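Local coordinates for EmGH1 (Erythrobacter marinus, PDB 5Z87), which probably hydrolyses beta-glucosides, as a family 3 glycoside hydrolase in which a TIM-barrel domain is followed by an alpha/beta sandwich domain and a fibronectin type III-like domain, at residues A32-D35 against S40-P43; L50-T55 against Y368-A373; K233-Y238 against D302-E307; S461-L466 against V477-G482; E560-A565 against P587-E592. One frame throughout, in Å; residues are numbered along the deposited sequence.

In the fold
The five contacts follow one another along the chain, except that interaction 3 is nested inside the long loop closed by interaction 2. Interactions 1, 2 and 3 lie on the barrel side of the protein. Interactions 1 and 2, at the two ends of helix 43-51, have centres about 16 Å apart, and the centre of interaction 3 is about 22 Å from that of interaction 2. Interactions 4 and 5 lie in the C-terminal alpha/beta domain, about 42 to 64 Å from the others between centres. Both pack helices on the same mixed sheet, interaction 4 through its edge strand 476-480, and their centres are about 19 Å apart. They touch through G482 CA and L564 CD1, 3.7 Å apart. None of the five bridges the two domains.

Interaction 1 (A32-D35 against S40-P43); sequences ASDD and SLSP
D34 turns its carboxylate beside its own backbone N (chi1 -78°), and L41 holds its branch at an unusual chi1 of -109°. These torsions bring the leucine methyls up to the aspartate, and the two side chains cross at about a right angle. CD1 of L41 does most of the touching. L41 CD1 lies 3.7 Å from both D34 CG and D35 N, so it rests against both the carboxylate carbon and the backbone that follows. The other methyl, L41 CD2, is 4.0 Å from D34 OD1. The contact is van der Waals only and small, burying 117 Å² in all. The carboxylate has polar partners of its own. D34 OD1 forms a salt bridge with R45, and D34 OD2 accepts from Q31 N. The leucine methyls thus pack beside a carboxylate that is paired with R45. D35 turns its own carboxylate away, to R37 N. Both segments belong to the surface loop leading into helix 43-51. S42 caps the start of that helix by bonding to R45 N, and P43, in its first turn, packs against F381 and K382 of helix 366-382.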
# COMPACT_ATOMS: atom_id res chain seq x y z
N ALA A 32 -18.40 19.01 47.47
CA ALA A 32 -17.38 19.35 48.45
C ALA A 32 -17.31 18.34 49.58
O ALA A 32 -16.27 18.24 50.25
CB ALA A 32 -17.65 20.75 49.02
N SER A 33 -18.38 17.59 49.82
CA SER A 33 -18.37 16.53 50.83
C SER A 33 -17.68 15.26 50.36
O SER A 33 -17.60 14.30 51.14
CB SER A 33 -19.81 16.20 51.24
OG SER A 33 -20.42 15.37 50.26
N ASP A 34 -17.19 15.21 49.12
CA ASP A 34 -16.62 13.98 48.59
C ASP A 34 -15.32 13.64 49.32
O ASP A 34 -14.46 14.50 49.55
CB ASP A 34 -16.36 14.13 47.08
CG ASP A 34 -17.63 13.97 46.26
OD1 ASP A 34 -18.71 13.80 46.86
OD2 ASP A 34 -17.56 14.04 45.01
N ASP A 35 -15.18 12.36 49.67
CA ASP A 35 -14.08 11.86 50.48
C ASP A 35 -13.46 10.68 49.75
O ASP A 35 -14.16 9.69 49.48
CB ASP A 35 -14.59 11.43 51.87
CG ASP A 35 -13.47 11.18 52.87
OD1 ASP A 35 -12.37 10.76 52.46
OD2 ASP A 35 -13.71 11.39 54.08
N SER A 40 -18.23 3.88 48.89
CA SER A 40 -19.52 3.96 48.22
C SER A 40 -19.55 5.05 47.15
O SER A 40 -20.51 5.10 46.38
CB SER A 40 -20.63 4.20 49.24
OG SER A 40 -20.66 5.56 49.64
N LEU A 41 -18.54 5.91 47.10
CA LEU A 41 -18.45 6.92 46.06
C LEU A 41 -17.95 6.30 44.75
O LEU A 41 -17.31 5.24 44.73
CB LEU A 41 -17.51 8.04 46.48
CG LEU A 41 -18.05 9.42 46.84
CD1 LEU A 41 -16.88 10.39 46.98
CD2 LEU A 41 -19.04 9.91 45.80
N SER A 42 -18.23 7.01 43.65
CA SER A 42 -17.78 6.56 42.34
C SER A 42 -16.28 6.76 42.20
O SER A 42 -15.70 7.65 42.83
CB SER A 42 -18.50 7.32 41.23
OG SER A 42 -17.94 8.61 41.08
N PRO A 43 -15.62 5.93 41.38
CA PRO A 43 -14.17 6.10 41.17
C PRO A 43 -13.79 7.50 40.75
O PRO A 43 -12.77 8.04 41.23
CB PRO A 43 -13.86 5.08 40.07
CG PRO A 43 -14.84 3.98 40.32
CD PRO A 43 -16.11 4.66 40.82

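Interaction 2 (L50-T55 against Y368-A373); sequences LANLMT and YVRRAA
R370 grips the side-chain oxygen of N52 with both terminal nitrogens of its guanidinium. R370 NH1 is 3.0 Å from N52 OD1 and R370 NH2 is 3.1 Å from the same atom, with N-H...O angles of 151° and 144°. The oxygen lies in the guanidinium plane, at its edge. The fit is less regular on the amide side. Both nitrogens reach OD1 from one face of the amide, NH1 tilted from the carbonyl plane and NH2 well above it. The two flat groups are turned 53° against each other. The arginine has a further partner, since NE forms a salt bridge with E374 one turn along its own helix. This pair of anchors probably limits rotation of the guanidinium. The contact joins the C-terminal part of helix 43-51 to helix 366-382. A type I turn from A51 to M54 follows, and T55 then caps helix 56-61. Through this join the N-terminal helix is fastened to a late helix of the barrel domain, more than 300 residues away in sequence. Packing adds to the polar grip. The methyl of A51 sits over one face of the guanidinium, above its centre, with A51 CB 3.5 Å from R370 CZ. The arginine chain bends at chi2, which brings the flat head across to A51 and N52. M59 of helix 56-61 also touches R370.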
# COMPACT_ATOMS: atom_id res chain seq x y z
N LEU A 50 -9.23 12.95 45.89
CA LEU A 50 -7.83 12.67 46.22
C LEU A 50 -6.90 13.66 45.54
O LEU A 50 -5.93 14.13 46.14
CB LEU A 50 -7.48 11.24 45.83
CG LEU A 50 -6.02 10.82 46.00
CD1 LEU A 50 -5.59 11.00 47.45
CD2 LEU A 50 -5.78 9.38 45.53
N ALA A 51 -7.18 13.97 44.27
CA ALA A 51 -6.30 14.85 43.51
C ALA A 51 -6.23 16.25 44.13
O ALA A 51 -5.18 16.89 44.09
CB ALA A 51 -6.75 14.91 42.05
N ASN A 52 -7.34 16.73 44.69
CA ASN A 52 -7.34 18.02 45.37
C ASN A 52 -6.39 18.06 46.55
O ASN A 52 -5.98 19.15 46.96
CB ASN A 52 -8.75 18.38 45.83
CG ASN A 52 -9.69 18.66 44.66
OD1 ASN A 52 -9.25 19.14 43.61
ND2 ASN A 52 -10.98 18.37 44.83
N LEU A 53 -5.99 16.91 47.09
CA LEU A 53 -5.09 16.88 48.24
C LEU A 53 -3.62 16.79 47.85
O LEU A 53 -2.76 16.92 48.74
CB LEU A 53 -5.44 15.70 49.15
CG LEU A 53 -6.92 15.55 49.49
CD1 LEU A 53 -7.14 14.34 50.36
CD2 LEU A 53 -7.42 16.81 50.16
N MET A 54 -3.29 16.59 46.57
CA MET A 54 -1.95 16.20 46.17
C MET A 54 -1.16 17.38 45.62
O MET A 54 -1.72 18.30 45.05
CB MET A 54 -2.01 15.08 45.12
CG MET A 54 -2.78 13.86 45.58
SD MET A 54 -3.03 12.58 44.33
CE MET A 54 -1.33 12.14 43.93
N THR A 55 0.16 17.33 45.81
CA THR A 55 1.05 18.33 45.24
C THR A 55 1.30 18.05 43.75
O THR A 55 0.95 17.00 43.21
CB THR A 55 2.38 18.36 45.99
OG1 THR A 55 3.15 17.18 45.68
CG2 THR A 55 2.14 18.45 47.52
N TYR A 368 -2.59 20.27 32.94
CA TYR A 368 -2.40 19.06 32.13
C TYR A 368 -1.89 17.90 32.98
O TYR A 368 -2.30 16.75 32.79
CB TYR A 368 -1.44 19.35 30.96
CG TYR A 368 -2.09 20.19 29.88
CD1 TYR A 368 -2.99 19.62 28.99
CD2 TYR A 368 -1.81 21.54 29.75
CE1 TYR A 368 -3.60 20.37 28.00
CE2 TYR A 368 -2.42 22.31 28.76
CZ TYR A 368 -3.31 21.71 27.89
OH TYR A 368 -3.93 22.45 26.91
N VAL A 369 -1.00 18.19 33.94
CA VAL A 369 -0.59 17.16 34.88
C VAL A 369 -1.78 16.67 35.68
O VAL A 369 -1.96 15.46 35.87
CB VAL A 369 0.52 17.70 35.80
CG1 VAL A 369 0.86 16.69 36.86
CG2 VAL A 369 1.76 18.02 34.97
N ARG A 370 -2.64 17.59 36.12
CA ARG A 370 -3.81 17.22 36.91
C ARG A 370 -4.84 16.46 36.08
O ARG A 370 -5.47 15.51 36.58
CB ARG A 370 -4.42 18.49 37.53
CG ARG A 370 -5.88 18.41 37.95
CD ARG A 370 -6.06 17.48 39.12
NE ARG A 370 -7.46 17.27 39.51
CZ ARG A 370 -8.01 17.80 40.61
NH1 ARG A 370 -7.28 18.59 41.40
NH2 ARG A 370 -9.28 17.56 40.91
N ARG A 371 -5.05 16.87 34.82
CA ARG A 371 -5.94 16.11 33.95
C ARG A 371 -5.48 14.67 33.81
O ARG A 371 -6.27 13.72 33.96
CB ARG A 371 -6.02 16.79 32.57
CG ARG A 371 -7.03 16.13 31.62
CD ARG A 371 -7.02 16.79 30.23
NE ARG A 371 -5.76 16.56 29.50
CZ ARG A 371 -5.58 16.86 28.22
NH1 ARG A 371 -6.57 17.40 27.50
NH2 ARG A 371 -4.41 16.62 27.64
N ALA A 372 -4.18 14.47 33.57
CA ALA A 372 -3.67 13.12 33.40
C ALA A 372 -3.72 12.33 34.71
O ALA A 372 -4.24 11.21 34.75
CB ALA A 372 -2.25 13.17 32.83
N ALA A 373 -3.19 12.91 35.80
CA ALA A 373 -3.14 12.17 37.06
C ALA A 373 -4.53 11.81 37.57
O ALA A 373 -4.70 10.77 38.22
CB ALA A 373 -2.37 12.96 38.12

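Interaction 3 (K233-Y238 against D302-E307); sequences KHFAGY and DDWGFE
The backbones stay well apart: the nearest alpha carbons, those of F235 and F306, are 13.3 Å from each other, so two long aromatic side chains must bridge the distance. F235 ends strand 229-235, with a cis peptide bond on its C-terminal side, before A236. W304 lies near the C-terminal end of helix 293-303, just ahead of G305, which has positive phi. The two side chains come from opposite directions, and CE1 and CZ of F235 meet CZ3 and CH2 of W304. F235 CE1 is 3.9 Å from W304 CZ3, and F235 CZ is 4.1 Å from W304 CH2. It is thus the six-membered ring of the indole that does the touching. The planes are inclined at 64°, with ring centroids 5.9 Å apart, so the pair is oblique. A chi1 of -157° carries the F235 ring away from the strand and toward the tryptophan. Both residues are buried, and the contact is purely apolar. Just before F235 on the strand, K233 and H234 hydrogen-bond O2 of a bound DTT, probably from the crystallisation liquor. F235 also meets F265 edge-to-face. F265 and R266 of helix 263-270 touch W304, while F235 reaches L295 of helix 293-303 and L277 of the adjacent strand 276-279. The contact therefore lies in the layer between the parallel barrel strands and helices 263-270 and 293-303.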
# COMPACT_ATOMS: atom_id res chain seq x y z
N LYS A 233 -5.22 -1.54 22.13
CA LYS A 233 -4.09 -1.02 21.38
C LYS A 233 -4.19 -1.54 19.95
O LYS A 233 -4.92 -2.50 19.68
CB LYS A 233 -2.78 -1.43 22.05
CG LYS A 233 -2.57 -2.94 22.09
CD LYS A 233 -1.27 -3.31 22.76
CE LYS A 233 -0.91 -4.77 22.46
NZ LYS A 233 0.18 -5.31 23.37
N HIS A 234 -3.49 -0.90 19.00
CA HIS A 234 -2.71 0.33 19.17
C HIS A 234 -3.36 1.48 18.40
O HIS A 234 -3.45 1.43 17.18
CB HIS A 234 -1.28 0.13 18.68
CG HIS A 234 -0.63 -1.12 19.18
ND1 HIS A 234 -0.97 -2.38 18.72
CD2 HIS A 234 0.37 -1.31 20.08
CE1 HIS A 234 -0.22 -3.28 19.32
NE2 HIS A 234 0.61 -2.66 20.14
N PHE A 235 -3.78 2.52 19.14
CA PHE A 235 -4.62 3.61 18.64
C PHE A 235 -3.80 4.57 17.77
O PHE A 235 -2.92 5.26 18.29
CB PHE A 235 -5.19 4.36 19.84
CG PHE A 235 -6.44 5.13 19.57
CD1 PHE A 235 -7.57 4.49 19.09
CD2 PHE A 235 -6.50 6.49 19.85
CE1 PHE A 235 -8.75 5.20 18.87
CE2 PHE A 235 -7.67 7.21 19.63
CZ PHE A 235 -8.80 6.57 19.14
N ALA A 236 -4.08 4.65 16.46
CA ALA A 236 -5.02 3.83 15.69
C ALA A 236 -4.43 3.70 14.29
O ALA A 236 -3.81 4.65 13.80
CB ALA A 236 -6.40 4.48 15.63
N GLY A 237 -4.60 2.54 13.66
CA GLY A 237 -4.06 2.28 12.33
C GLY A 237 -2.71 1.60 12.30
O GLY A 237 -2.07 1.57 11.25
N TYR A 238 -2.26 1.06 13.43
CA TYR A 238 -0.92 0.49 13.50
C TYR A 238 -0.73 -0.65 12.50
O TYR A 238 0.37 -0.83 11.96
CB TYR A 238 -0.67 0.06 14.94
CG TYR A 238 0.67 -0.54 15.28
CD1 TYR A 238 1.85 -0.02 14.76
CD2 TYR A 238 0.75 -1.61 16.18
CE1 TYR A 238 3.09 -0.59 15.10
CE2 TYR A 238 1.96 -2.16 16.53
CZ TYR A 238 3.13 -1.66 15.99
OH TYR A 238 4.33 -2.24 16.35
N ASP A 302 -13.81 13.77 23.29
CA ASP A 302 -15.00 14.56 22.99
C ASP A 302 -16.07 13.74 22.29
O ASP A 302 -17.23 13.76 22.70
CB ASP A 302 -14.63 15.78 22.13
CG ASP A 302 -13.73 16.78 22.86
OD1 ASP A 302 -13.54 16.64 24.08
OD2 ASP A 302 -13.21 17.69 22.18
N ASP A 303 -15.72 13.02 21.22
CA ASP A 303 -16.74 12.29 20.48
C ASP A 303 -17.23 11.07 21.25
O ASP A 303 -18.43 10.81 21.32
CB ASP A 303 -16.21 11.83 19.11
CG ASP A 303 -16.08 12.96 18.10
OD1 ASP A 303 -16.47 14.12 18.38
OD2 ASP A 303 -15.58 12.67 17.00
N TRP A 304 -16.30 10.29 21.82
CA TRP A 304 -16.67 9.02 22.43
C TRP A 304 -16.88 9.09 23.93
O TRP A 304 -17.45 8.15 24.50
CB TRP A 304 -15.59 7.96 22.17
CG TRP A 304 -15.39 7.59 20.72
CD1 TRP A 304 -16.13 8.01 19.65
CD2 TRP A 304 -14.37 6.74 20.21
NE1 TRP A 304 -15.63 7.46 18.49
CE2 TRP A 304 -14.55 6.68 18.80
CE3 TRP A 304 -13.32 6.03 20.79
CZ2 TRP A 304 -13.70 5.93 17.98
CZ3 TRP A 304 -12.48 5.28 19.97
CH2 TRP A 304 -12.68 5.24 18.57
N GLY A 305 -16.40 10.14 24.60
CA GLY A 305 -16.62 10.29 26.02
C GLY A 305 -15.74 9.43 26.90
O GLY A 305 -16.12 9.14 28.04
N PHE A 306 -14.56 9.02 26.40
CA PHE A 306 -13.66 8.19 27.18
C PHE A 306 -13.24 8.89 28.48
O PHE A 306 -12.84 10.06 28.47
CB PHE A 306 -12.42 7.86 26.35
CG PHE A 306 -11.43 6.93 27.03
CD1 PHE A 306 -11.84 5.74 27.60
CD2 PHE A 306 -10.08 7.25 27.05
CE1 PHE A 306 -10.91 4.88 28.19
CE2 PHE A 306 -9.15 6.42 27.64
CZ PHE A 306 -9.56 5.22 28.20
N GLU A 307 -13.29 8.16 29.58
CA GLU A 307 -12.89 8.69 30.87
C GLU A 307 -11.72 7.94 31.49
O GLU A 307 -11.29 8.29 32.60
CB GLU A 307 -14.10 8.72 31.82
CG GLU A 307 -15.00 9.93 31.49
CD GLU A 307 -16.39 9.86 32.11
OE1 GLU A 307 -16.77 8.80 32.64
OE2 GLU A 307 -17.09 10.89 32.06

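Interaction 4 (S461-L466 against V477-G482); sequences SALEGL and VEYAQG
S461 OG accepts a hydrogen bond from E464 N, 3.1 Å long and nearly straight at 172°. This is an N-cap bond, and it ties down the first turn of helix 462-473. The same turn presents L463 to strand 476-480, whose residues V477 and Y479 both direct their side chains to the helix. L463 CD1 carries most of the contact. L463 CD1 lies 3.6 Å from Y479 CB and 4.1 Å from V477 CG1, so one methyl settles between two strand residues that are two positions apart. Its partner methyl, L463 CD2, approaches the tyrosine obliquely, 4.0 Å from Y479 CG. A chi1 of 175° sends the L463 branch away from the backbone nitrogen, and its side chain crosses that of Y479 at about a right angle. One turn later V477 CG2 rests 4.1 Å from the carbonyl oxygen of L466. Helix and strand run nearly antiparallel, at 170°, and the axes of the two short segments approach to 9.7 Å. This is the return half of a beta-alpha-beta unit, in which strand 436-440 leads through helix 462-473 to edge strand 476-480. V439 of strand 436-440 touches both L463 and L466, extending the apolar layer. No hydrogen bond joins the two segments. The helix is fixed at its start by its cap and held to the strand by apolar side chains, so what binds these two elements here is dispersion and burial of aliphatic surface.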
# COMPACT_ATOMS: atom_id res chain seq x y z
N SER A 461 2.89 -30.58 21.82
CA SER A 461 3.22 -30.45 20.41
C SER A 461 2.34 -31.36 19.56
O SER A 461 1.65 -32.25 20.06
CB SER A 461 4.70 -30.78 20.16
OG SER A 461 4.93 -32.17 20.31
N ALA A 462 2.40 -31.14 18.24
CA ALA A 462 1.67 -32.01 17.31
C ALA A 462 2.13 -33.46 17.45
O ALA A 462 1.31 -34.38 17.55
CB ALA A 462 1.85 -31.51 15.87
N LEU A 463 3.45 -33.68 17.50
CA LEU A 463 4.00 -35.02 17.70
C LEU A 463 3.45 -35.67 18.97
O LEU A 463 2.87 -36.76 18.93
CB LEU A 463 5.53 -34.95 17.76
CG LEU A 463 6.22 -36.28 18.08
CD1 LEU A 463 6.07 -37.24 16.89
CD2 LEU A 463 7.69 -36.07 18.44
N GLU A 464 3.63 -35.00 20.10
CA GLU A 464 3.16 -35.53 21.38
C GLU A 464 1.66 -35.82 21.34
O GLU A 464 1.20 -36.83 21.88
CB GLU A 464 3.49 -34.55 22.50
CG GLU A 464 3.26 -35.12 23.89
CD GLU A 464 3.38 -34.08 24.98
OE1 GLU A 464 4.43 -33.38 25.05
OE2 GLU A 464 2.42 -33.96 25.77
N GLY A 465 0.88 -34.93 20.73
CA GLY A 465 -0.55 -35.16 20.66
C GLY A 465 -0.88 -36.40 19.84
O GLY A 465 -1.79 -37.16 20.19
N LEU A 466 -0.14 -36.63 18.76
CA LEU A 466 -0.37 -37.80 17.94
C LEU A 466 0.17 -39.07 18.59
O LEU A 466 -0.44 -40.14 18.49
CB LEU A 466 0.25 -37.58 16.56
CG LEU A 466 -0.66 -36.76 15.63
CD1 LEU A 466 0.08 -36.36 14.37
CD2 LEU A 466 -1.95 -37.53 15.30
N VAL A 477 3.82 -44.63 15.70
CA VAL A 477 4.20 -43.29 15.26
C VAL A 477 5.72 -43.23 15.20
O VAL A 477 6.39 -43.61 16.16
CB VAL A 477 3.65 -42.20 16.19
CG1 VAL A 477 4.52 -40.95 16.16
CG2 VAL A 477 2.21 -41.87 15.83
N GLU A 478 6.26 -42.77 14.08
CA GLU A 478 7.66 -42.38 14.01
C GLU A 478 7.74 -40.89 13.71
O GLU A 478 6.80 -40.28 13.19
CB GLU A 478 8.44 -43.18 12.97
CG GLU A 478 9.94 -43.18 13.25
CD GLU A 478 10.66 -44.34 12.59
OE1 GLU A 478 10.04 -45.41 12.41
OE2 GLU A 478 11.86 -44.18 12.26
N TYR A 479 8.89 -40.30 14.05
CA TYR A 479 9.10 -38.88 13.92
C TYR A 479 10.37 -38.64 13.13
O TYR A 479 11.38 -39.32 13.34
CB TYR A 479 9.20 -38.18 15.28
CG TYR A 479 9.92 -36.84 15.23
CD1 TYR A 479 9.31 -35.72 14.68
CD2 TYR A 479 11.21 -36.71 15.72
CE1 TYR A 479 9.97 -34.50 14.63
CE2 TYR A 479 11.88 -35.50 15.67
CZ TYR A 479 11.25 -34.39 15.12
OH TYR A 479 11.91 -33.18 15.08
N ALA A 480 10.32 -37.67 12.23
CA ALA A 480 11.48 -37.17 11.53
C ALA A 480 11.45 -35.64 11.54
O ALA A 480 10.37 -35.04 11.45
CB ALA A 480 11.54 -37.70 10.08
N GLN A 481 12.62 -35.03 11.67
CA GLN A 481 12.71 -33.58 11.60
C GLN A 481 12.16 -33.05 10.27
O GLN A 481 11.37 -32.09 10.25
CB GLN A 481 14.17 -33.15 11.80
CG GLN A 481 14.43 -31.66 11.72
CD GLN A 481 13.80 -30.88 12.86
OE1 GLN A 481 13.52 -31.43 13.93
NE2 GLN A 481 13.58 -29.59 12.64
N GLY A 482 12.55 -33.67 9.16
CA GLY A 482 12.11 -33.23 7.85
C GLY A 482 12.98 -32.10 7.33
O GLY A 482 13.77 -32.29 6.41

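Interaction 5 (E560-A565 against P587-E592); sequences EQNELA and PLVLAE
N562 lies against V589 where two neighbouring helices of the C-terminal alpha/beta domain run side by side. Helices 561-569 and 588-593 are linked by strand 574-580. The axes of their short segments are nearly parallel, at 17°, and 9.9 Å apart. N562 places its amide beside its own backbone N (chi1 -72°), which swings the flat group over to the second helix. N562 CG is there 3.8 Å from V589 CB. With chi1 at 170°, V589 sets CG1 4.0 Å from N562 CB and CG2 4.1 Å from N562 ND2. The two methyls thus touch different parts of the asparagine. N562 ND2 donates to E556, whose other carboxylate oxygen accepts from V589 N. This acid joins the first turns of both helices. Deeper in, L590 brings its CD1 to 4.0 Å from A565 CB. M530 of strand 527-533 touches both of these residues, so the interface closes against the sheet. A water bridges the helices as well: it donates to N562 OD1 at 2.7 Å and accepts from L590 N at 2.9 Å.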
# COMPACT_ATOMS: atom_id res chain seq x y z
N GLU A 560 13.02 -24.54 2.89
CA GLU A 560 12.99 -25.81 2.18
C GLU A 560 11.75 -26.62 2.48
O GLU A 560 11.70 -27.81 2.14
CB GLU A 560 14.23 -26.65 2.53
CG GLU A 560 15.48 -26.19 1.82
CD GLU A 560 15.94 -24.84 2.31
OE1 GLU A 560 16.16 -24.70 3.53
OE2 GLU A 560 16.07 -23.92 1.48
N GLN A 561 10.74 -26.02 3.10
CA GLN A 561 9.57 -26.79 3.51
C GLN A 561 8.78 -27.29 2.30
O GLN A 561 8.21 -28.39 2.35
CB GLN A 561 8.67 -25.93 4.39
CG GLN A 561 9.24 -25.56 5.76
CD GLN A 561 8.26 -24.68 6.51
OE1 GLN A 561 7.32 -25.17 7.14
NE2 GLN A 561 8.45 -23.37 6.40
N ASN A 562 8.71 -26.51 1.22
CA ASN A 562 8.02 -27.00 0.03
C ASN A 562 8.78 -28.15 -0.59
O ASN A 562 8.18 -29.14 -1.01
CB ASN A 562 7.83 -25.87 -0.99
CG ASN A 562 6.79 -24.86 -0.54
OD1 ASN A 562 5.80 -25.21 0.10
ND2 ASN A 562 7.01 -23.60 -0.87
N GLU A 563 10.11 -28.04 -0.65
CA GLU A 563 10.95 -29.16 -1.07
C GLU A 563 10.62 -30.41 -0.27
O GLU A 563 10.35 -31.48 -0.84
CB GLU A 563 12.43 -28.79 -0.93
CG GLU A 563 13.36 -29.73 -1.67
CD GLU A 563 14.78 -29.22 -1.74
OE1 GLU A 563 14.98 -27.99 -1.59
OE2 GLU A 563 15.70 -30.05 -1.95
N LEU A 564 10.60 -30.29 1.06
CA LEU A 564 10.28 -31.44 1.90
C LEU A 564 8.89 -31.99 1.58
O LEU A 564 8.70 -33.21 1.49
CB LEU A 564 10.37 -31.05 3.38
CG LEU A 564 9.72 -32.01 4.39
CD1 LEU A 564 10.51 -33.34 4.50
CD2 LEU A 564 9.56 -31.35 5.75
N ALA A 565 7.91 -31.09 1.40
CA ALA A 565 6.54 -31.54 1.18
C ALA A 565 6.41 -32.30 -0.13
O ALA A 565 5.78 -33.36 -0.18
CB ALA A 565 5.60 -30.35 1.20
N PRO A 587 0.50 -20.60 1.03
CA PRO A 587 1.28 -21.80 0.69
C PRO A 587 0.78 -22.41 -0.63
O PRO A 587 0.07 -23.42 -0.67
CB PRO A 587 1.03 -22.71 1.90
CG PRO A 587 -0.43 -22.36 2.28
CD PRO A 587 -0.70 -20.94 1.81
N LEU A 588 1.18 -21.76 -1.73
CA LEU A 588 0.67 -22.11 -3.05
C LEU A 588 1.08 -23.52 -3.44
O LEU A 588 0.24 -24.32 -3.87
CB LEU A 588 1.22 -21.13 -4.09
CG LEU A 588 0.47 -19.89 -4.50
CD1 LEU A 588 1.17 -19.30 -5.72
CD2 LEU A 588 -0.98 -20.24 -4.81
N VAL A 589 2.37 -23.83 -3.32
CA VAL A 589 2.87 -25.15 -3.67
C VAL A 589 2.11 -26.22 -2.89
O VAL A 589 1.57 -27.17 -3.47
CB VAL A 589 4.39 -25.22 -3.43
CG1 VAL A 589 4.89 -26.65 -3.56
CG2 VAL A 589 5.09 -24.30 -4.43
N LEU A 590 2.00 -26.04 -1.57
CA LEU A 590 1.25 -26.99 -0.76
C LEU A 590 -0.22 -27.05 -1.16
O LEU A 590 -0.82 -28.13 -1.21
CB LEU A 590 1.39 -26.62 0.72
CG LEU A 590 0.97 -27.67 1.74
CD1 LEU A 590 1.94 -28.86 1.70
CD2 LEU A 590 0.89 -27.04 3.14
N ALA A 591 -0.82 -25.90 -1.46
CA ALA A 591 -2.23 -25.92 -1.83
C ALA A 591 -2.44 -26.64 -3.16
O ALA A 591 -3.46 -27.32 -3.35
CB ALA A 591 -2.80 -24.49 -1.89
N GLU A 592 -1.48 -26.54 -4.08
CA GLU A 592 -1.61 -27.24 -5.35
C GLU A 592 -1.38 -28.75 -5.21
O GLU A 592 -2.05 -29.55 -5.88
CB GLU A 592 -0.64 -26.63 -6.36
CG GLU A 592 -0.63 -27.30 -7.73
CD GLU A 592 0.38 -26.65 -8.67
OE1 GLU A 592 0.36 -25.41 -8.80
OE2 GLU A 592 1.19 -27.39 -9.26
O HOH W 1 3.42 -23.96 -0.08